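PDB 6N1L: fibronectin-binding protein BBK32 from Borrelia burgdorferi, which binds host fibronectin and, through its complement inhibitory domain, probably blocks the classical pathway by binding the protease C1r. Local coordinates for residues Ala98-Leu112 against Ser132-Ile146. Residues are numbered along the deposited sequence; the frame is centred on the assembly and turned at random.
Sequences AKRKLENIEAEIKTL and SILLMRDSLKEVQGI
M136 packs its thioether against helix 93-117 as a knob among I105, E108, I109 and L112. Its chain runs extended to the sulfur and bends only at the last torsion (chi3 -66°), which lays M136 CE against E108 CG. M136 SD rests 3.5 Å from I109 CG1. An unbranched, flexible methionine suits this hole, whose walls are two branched isoleucines, a leucine and the methylene part of a glutamate. A second knob, contributed by helix 93-117, is K101, set among S139, E142, V143 and I146. Lysine suits the place because its long aliphatic chain packs on V143 and I146, with K101 CD 3.8 Å from I146 CD1, while bends at chi3 and chi4 carry the amine to the border of the contact. There K101 NZ makes a long salt bridge of 3.9 Å to E142 OE1, supplemented by a water that bonds to both atoms and to S139 OG.

Between the knobs, I105 CD1 meets L140 CD2 at 3.6 Å, and the side chains of L102 and L140 cross at about a right angle, meeting through their CD2 methyls. Small A98 lets the backbones close to 5.4 Å between A98 CA and V143 CA, whereas L112 fills the wider opposite end over S132 and I133. The antiparallel helices, 160° between directions, belong to a helical bundle: I109 also touches helix 66-87, and I133 and L140 touch helix 9-44.

Polar links follow one border of the seam, where the S132 OG to E108 OE2 hydrogen bond is weak at 3.4 Å. Cohesion therefore probably rests mainly on the buried apolar side chains, with charges and water contributing at the edge.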
loop_
_atom_site.group_PDB
_atom_site.type_symbol
_atom_site.label_atom_id
_atom_site.label_comp_id
_atom_site.label_asym_id
_atom_site.label_seq_id
_atom_site.Cartn_x
_atom_site.Cartn_y
_atom_site.Cartn_z
ATOM N N ALA A 98 -10.520 10.126 13.584
ATOM C CA ALA A 98 -9.335 9.665 12.863
ATOM C C ALA A 98 -8.871 8.310 13.383
ATOM O O ALA A 98 -8.536 7.416 12.598
ATOM C CB ALA A 98 -8.216 10.694 12.981
ATOM N N LYS A 99 -8.833 8.136 14.704
ATOM C CA LYS A 99 -8.450 6.835 15.251
ATOM C C LYS A 99 -9.382 5.730 14.758
ATOM O O LYS A 99 -8.936 4.619 14.437
ATOM C CB LYS A 99 -8.433 6.901 16.781
ATOM C CG LYS A 99 -7.954 5.635 17.480
ATOM C CD LYS A 99 -9.111 4.713 17.827
ATOM C CE LYS A 99 -8.701 3.682 18.862
ATOM N NZ LYS A 99 -9.865 2.841 19.263
ATOM N N ARG A 100 -10.687 6.005 14.698
ATOM C CA ARG A 100 -11.611 4.977 14.242
ATOM C C ARG A 100 -11.361 4.608 12.781
ATOM O O ARG A 100 -11.429 3.430 12.412
ATOM C CB ARG A 100 -13.051 5.446 14.457
ATOM C CG ARG A 100 -13.415 5.515 15.935
ATOM C CD ARG A 100 -14.915 5.790 16.131
ATOM N NE ARG A 100 -15.262 7.162 15.764
ATOM C CZ ARG A 100 -15.218 8.195 16.599
ATOM N NH1 ARG A 100 -14.840 8.021 17.861
ATOM N NH2 ARG A 100 -15.551 9.406 16.173
ATOM N N LYS A 101 -11.063 5.596 11.939
ATOM C CA LYS A 101 -10.777 5.286 10.539
ATOM C C LYS A 101 -9.506 4.453 10.412
ATOM O O LYS A 101 -9.449 3.518 9.612
ATOM C CB LYS A 101 -10.647 6.575 9.732
ATOM C CG LYS A 101 -11.942 7.374 9.613
ATOM C CD LYS A 101 -11.722 8.680 8.850
ATOM C CE LYS A 101 -11.315 8.433 7.400
ATOM N NZ LYS A 101 -12.269 7.527 6.684
ATOM N N LEU A 102 -8.485 4.781 11.204
ATOM C CA LEU A 102 -7.228 4.046 11.145
ATOM C C LEU A 102 -7.404 2.592 11.572
ATOM O O LEU A 102 -6.801 1.692 10.985
ATOM C CB LEU A 102 -6.185 4.754 12.018
ATOM C CG LEU A 102 -5.688 6.108 11.521
ATOM C CD1 LEU A 102 -4.888 6.797 12.595
ATOM C CD2 LEU A 102 -4.807 5.942 10.283
ATOM N N GLU A 103 -8.218 2.336 12.595
ATOM C CA GLU A 103 -8.471 0.951 12.978
ATOM C C GLU A 103 -9.188 0.190 11.869
ATOM O O GLU A 103 -8.896 -0.986 11.625
ATOM C CB GLU A 103 -9.271 0.900 14.277
ATOM C CG GLU A 103 -8.450 1.333 15.458
ATOM C CD GLU A 103 -9.015 0.856 16.786
ATOM O OE1 GLU A 103 -10.186 1.189 17.069
ATOM O OE2 GLU A 103 -8.279 0.156 17.534
ATOM N N ASN A 104 -10.124 0.849 11.182
ATOM C CA ASN A 104 -10.782 0.208 10.050
ATOM C C ASN A 104 -9.771 -0.128 8.966
ATOM O O ASN A 104 -9.823 -1.208 8.363
ATOM C CB ASN A 104 -11.863 1.119 9.479
ATOM C CG ASN A 104 -13.078 1.221 10.378
ATOM O OD1 ASN A 104 -13.400 0.289 11.110
ATOM N ND2 ASN A 104 -13.760 2.358 10.321
ATOM N N ILE A 105 -8.828 0.781 8.727
ATOM C CA ILE A 105 -7.825 0.564 7.687
ATOM C C ILE A 105 -6.865 -0.551 8.081
ATOM O O ILE A 105 -6.475 -1.374 7.244
ATOM C CB ILE A 105 -7.091 1.883 7.411
ATOM C CG1 ILE A 105 -7.999 2.817 6.605
ATOM C CG2 ILE A 105 -5.718 1.651 6.747
ATOM C CD1 ILE A 105 -7.588 4.254 6.671
ATOM N N GLU A 106 -6.465 -0.596 9.354
ATOM C CA GLU A 106 -5.643 -1.705 9.832
ATOM C C GLU A 106 -6.289 -3.045 9.517
ATOM O O GLU A 106 -5.633 -3.949 8.993
ATOM C CB GLU A 106 -5.392 -1.578 11.339
ATOM C CG GLU A 106 -4.460 -2.664 11.878
ATOM C CD GLU A 106 -4.428 -2.731 13.402
ATOM O OE1 GLU A 106 -5.202 -1.995 14.059
ATOM O OE2 GLU A 106 -3.625 -3.529 13.935
ATOM N N ALA A 107 -7.584 -3.191 9.822
ATOM C CA ALA A 107 -8.263 -4.459 9.564
ATOM C C ALA A 107 -8.289 -4.784 8.071
ATOM O O ALA A 107 -8.079 -5.939 7.671
ATOM C CB ALA A 107 -9.679 -4.417 10.142
ATOM N N GLU A 108 -8.522 -3.773 7.228
ATOM C CA GLU A 108 -8.520 -3.996 5.782
ATOM C C GLU A 108 -7.153 -4.455 5.293
ATOM O O GLU A 108 -7.061 -5.342 4.433
ATOM C CB GLU A 108 -8.953 -2.721 5.046
ATOM C CG GLU A 108 -8.841 -2.773 3.492
ATOM C CD GLU A 108 -9.885 -3.655 2.811
ATOM O OE1 GLU A 108 -10.847 -4.069 3.492
ATOM O OE2 GLU A 108 -9.748 -3.924 1.586
ATOM N N ILE A 109 -6.074 -3.868 5.826
ATOM C CA ILE A 109 -4.728 -4.276 5.403
ATOM C C ILE A 109 -4.508 -5.751 5.702
ATOM O O ILE A 109 -3.932 -6.492 4.889
ATOM C CB ILE A 109 -3.652 -3.393 6.075
ATOM C CG1 ILE A 109 -3.762 -1.963 5.572
ATOM C CG2 ILE A 109 -2.241 -3.903 5.758
ATOM C CD1 ILE A 109 -2.877 -0.990 6.290
ATOM N N LYS A 110 -4.996 -6.214 6.856
ATOM C CA LYS A 110 -4.843 -7.623 7.188
ATOM C C LYS A 110 -5.603 -8.501 6.206
ATOM O O LYS A 110 -5.117 -9.571 5.817
ATOM C CB LYS A 110 -5.296 -7.874 8.625
ATOM C CG LYS A 110 -4.297 -7.335 9.652
ATOM C CD LYS A 110 -4.789 -7.563 11.075
ATOM C CE LYS A 110 -3.976 -6.734 12.056
ATOM N NZ LYS A 110 -4.771 -6.387 13.272
ATOM N N THR A 111 -6.778 -8.048 5.762
ATOM C CA THR A 111 -7.548 -8.797 4.771
ATOM C C THR A 111 -6.809 -8.876 3.439
ATOM O O THR A 111 -6.805 -9.923 2.778
ATOM C CB THR A 111 -8.920 -8.153 4.581
ATOM O OG1 THR A 111 -9.644 -8.214 5.814
ATOM C CG2 THR A 111 -9.722 -8.884 3.514
ATOM N N LEU A 112 -6.169 -7.779 3.036
ATOM C CA LEU A 112 -5.397 -7.779 1.794
ATOM C C LEU A 112 -4.181 -8.690 1.886
ATOM O O LEU A 112 -3.828 -9.363 0.911
ATOM C CB LEU A 112 -4.971 -6.350 1.452
ATOM C CG LEU A 112 -6.105 -5.343 1.237
ATOM C CD1 LEU A 112 -5.522 -3.974 0.862
ATOM C CD2 LEU A 112 -7.068 -5.830 0.158
ATOM N N SER A 132 -8.297 -1.685 -3.681
ATOM C CA SER A 132 -8.381 -1.454 -2.241
ATOM C C SER A 132 -7.311 -0.487 -1.753
ATOM O O SER A 132 -7.593 0.399 -0.935
ATOM C CB SER A 132 -8.281 -2.781 -1.486
ATOM O OG SER A 132 -9.409 -3.604 -1.771
ATOM N N ILE A 133 -6.069 -0.627 -2.241
ATOM C CA ILE A 133 -5.048 0.269 -1.717
ATOM C C ILE A 133 -5.218 1.677 -2.262
ATOM O O ILE A 133 -4.867 2.650 -1.585
ATOM C CB ILE A 133 -3.618 -0.266 -1.966
ATOM C CG1 ILE A 133 -3.305 -0.345 -3.461
ATOM C CG2 ILE A 133 -3.437 -1.621 -1.274
ATOM C CD1 ILE A 133 -1.805 -0.574 -3.761
ATOM N N LEU A 134 -5.743 1.829 -3.473
ATOM C CA LEU A 134 -5.972 3.170 -3.991
ATOM C C LEU A 134 -7.034 3.882 -3.156
ATOM O O LEU A 134 -6.881 5.059 -2.822
ATOM C CB LEU A 134 -6.395 3.115 -5.458
ATOM C CG LEU A 134 -5.290 2.850 -6.496
ATOM C CD1 LEU A 134 -5.938 2.724 -7.869
ATOM C CD2 LEU A 134 -4.295 3.990 -6.459
ATOM N N LEU A 135 -8.095 3.160 -2.784
ATOM C CA LEU A 135 -9.113 3.751 -1.920
ATOM C C LEU A 135 -8.558 4.042 -0.527
ATOM O O LEU A 135 -8.877 5.076 0.081
ATOM C CB LEU A 135 -10.323 2.818 -1.852
ATOM C CG LEU A 135 -11.116 2.772 -3.160
ATOM C CD1 LEU A 135 -12.098 1.617 -3.217
ATOM C CD2 LEU A 135 -11.819 4.114 -3.371
ATOM N N MET A 136 -7.754 3.120 -0.003
ATOM C CA MET A 136 -7.119 3.286 1.297
ATOM C C MET A 136 -6.233 4.527 1.341
ATOM O O MET A 136 -6.243 5.274 2.327
ATOM C CB MET A 136 -6.317 2.025 1.612
ATOM C CG MET A 136 -5.641 2.023 2.965
ATOM S SD MET A 136 -4.756 0.468 3.202
ATOM C CE MET A 136 -6.122 -0.686 3.251
ATOM N N ARG A 137 -5.448 4.771 0.283
ATOM C CA ARG A 137 -4.628 5.979 0.256
ATOM C C ARG A 137 -5.494 7.230 0.356
ATOM O O ARG A 137 -5.135 8.186 1.051
ATOM C CB ARG A 137 -3.789 6.015 -1.023
ATOM C CG ARG A 137 -2.813 7.172 -1.085
ATOM C CD ARG A 137 -1.903 7.048 -2.328
ATOM N NE ARG A 137 -2.686 7.096 -3.558
ATOM C CZ ARG A 137 -2.169 7.050 -4.787
ATOM N NH1 ARG A 137 -0.858 6.949 -4.966
ATOM N NH2 ARG A 137 -2.966 7.111 -5.841
ATOM N N ASP A 138 -6.635 7.237 -0.336
ATOM C CA ASP A 138 -7.554 8.369 -0.242
ATOM C C ASP A 138 -8.092 8.520 1.176
ATOM O O ASP A 138 -8.144 9.633 1.714
ATOM C CB ASP A 138 -8.704 8.195 -1.235
ATOM C CG ASP A 138 -8.276 8.451 -2.680
ATOM O OD1 ASP A 138 -7.159 8.968 -2.896
ATOM O OD2 ASP A 138 -9.070 8.131 -3.588
ATOM N N SER A 139 -8.468 7.405 1.810
ATOM C CA SER A 139 -8.956 7.471 3.189
ATOM C C SER A 139 -7.875 7.978 4.134
ATOM O O SER A 139 -8.158 8.760 5.052
ATOM C CB SER A 139 -9.460 6.101 3.654
ATOM O OG SER A 139 -10.509 5.608 2.842
ATOM N N LEU A 140 -6.628 7.540 3.938
ATOM C CA LEU A 140 -5.535 8.054 4.754
ATOM C C LEU A 140 -5.330 9.550 4.545
ATOM O O LEU A 140 -4.952 10.259 5.485
ATOM C CB LEU A 140 -4.239 7.298 4.443
ATOM C CG LEU A 140 -4.233 5.824 4.865
ATOM C CD1 LEU A 140 -2.987 5.124 4.318
ATOM C CD2 LEU A 140 -4.299 5.683 6.391
ATOM N N LYS A 141 -5.565 10.043 3.327
ATOM C CA LYS A 141 -5.483 11.479 3.082
ATOM C C LYS A 141 -6.566 12.227 3.855
ATOM O O LYS A 141 -6.324 13.328 4.364
ATOM C CB LYS A 141 -5.592 11.759 1.581
ATOM C CG LYS A 141 -4.307 11.467 0.811
ATOM C CD LYS A 141 -4.560 11.409 -0.696
ATOM C CE LYS A 141 -3.336 10.927 -1.450
ATOM N NZ LYS A 141 -2.242 11.942 -1.462
ATOM N N GLU A 142 -7.764 11.644 3.945
ATOM C CA GLU A 142 -8.811 12.212 4.794
ATOM C C GLU A 142 -8.369 12.275 6.250
ATOM O O GLU A 142 -8.600 13.280 6.936
ATOM C CB GLU A 142 -10.086 11.390 4.666
ATOM C CG GLU A 142 -10.968 11.823 3.516
ATOM C CD GLU A 142 -11.679 10.668 2.839
ATOM O OE1 GLU A 142 -12.211 9.779 3.547
ATOM O OE2 GLU A 142 -11.709 10.654 1.587
ATOM N N VAL A 143 -7.745 11.199 6.744
ATOM C CA VAL A 143 -7.260 11.171 8.122
ATOM C C VAL A 143 -6.331 12.346 8.379
ATOM O O VAL A 143 -6.436 13.033 9.404
ATOM C CB VAL A 143 -6.563 9.828 8.416
ATOM C CG1 VAL A 143 -5.639 9.955 9.621
ATOM C CG2 VAL A 143 -7.590 8.723 8.616
ATOM N N GLN A 144 -5.414 12.601 7.443
ATOM C CA GLN A 144 -4.481 13.708 7.602
ATOM C C GLN A 144 -5.205 15.039 7.731
ATOM O O GLN A 144 -4.778 15.901 8.506
ATOM C CB GLN A 144 -3.503 13.740 6.429
ATOM C CG GLN A 144 -2.508 12.587 6.419
ATOM C CD GLN A 144 -1.464 12.684 7.530
ATOM O OE1 GLN A 144 -1.792 12.883 8.706
ATOM N NE2 GLN A 144 -0.201 12.542 7.160
ATOM N N GLY A 145 -6.305 15.219 7.004
ATOM C CA GLY A 145 -7.052 16.462 7.121
ATOM C C GLY A 145 -7.807 16.574 8.426
ATOM O O GLY A 145 -7.940 17.668 8.988
ATOM N N ILE A 146 -8.322 15.447 8.930
ATOM C CA ILE A 146 -9.138 15.437 10.138
ATOM C C ILE A 146 -8.346 15.892 11.357
ATOM O O ILE A 146 -8.915 16.459 12.299
ATOM C CB ILE A 146 -9.745 14.030 10.328
ATOM C CG1 ILE A 146 -10.864 13.804 9.309
ATOM C CG2 ILE A 146 -10.265 13.827 11.745
ATOM C CD1 ILE A 146 -11.517 12.443 9.395
HETATM O O HOH W 1 -13.039 7.089 3.672
#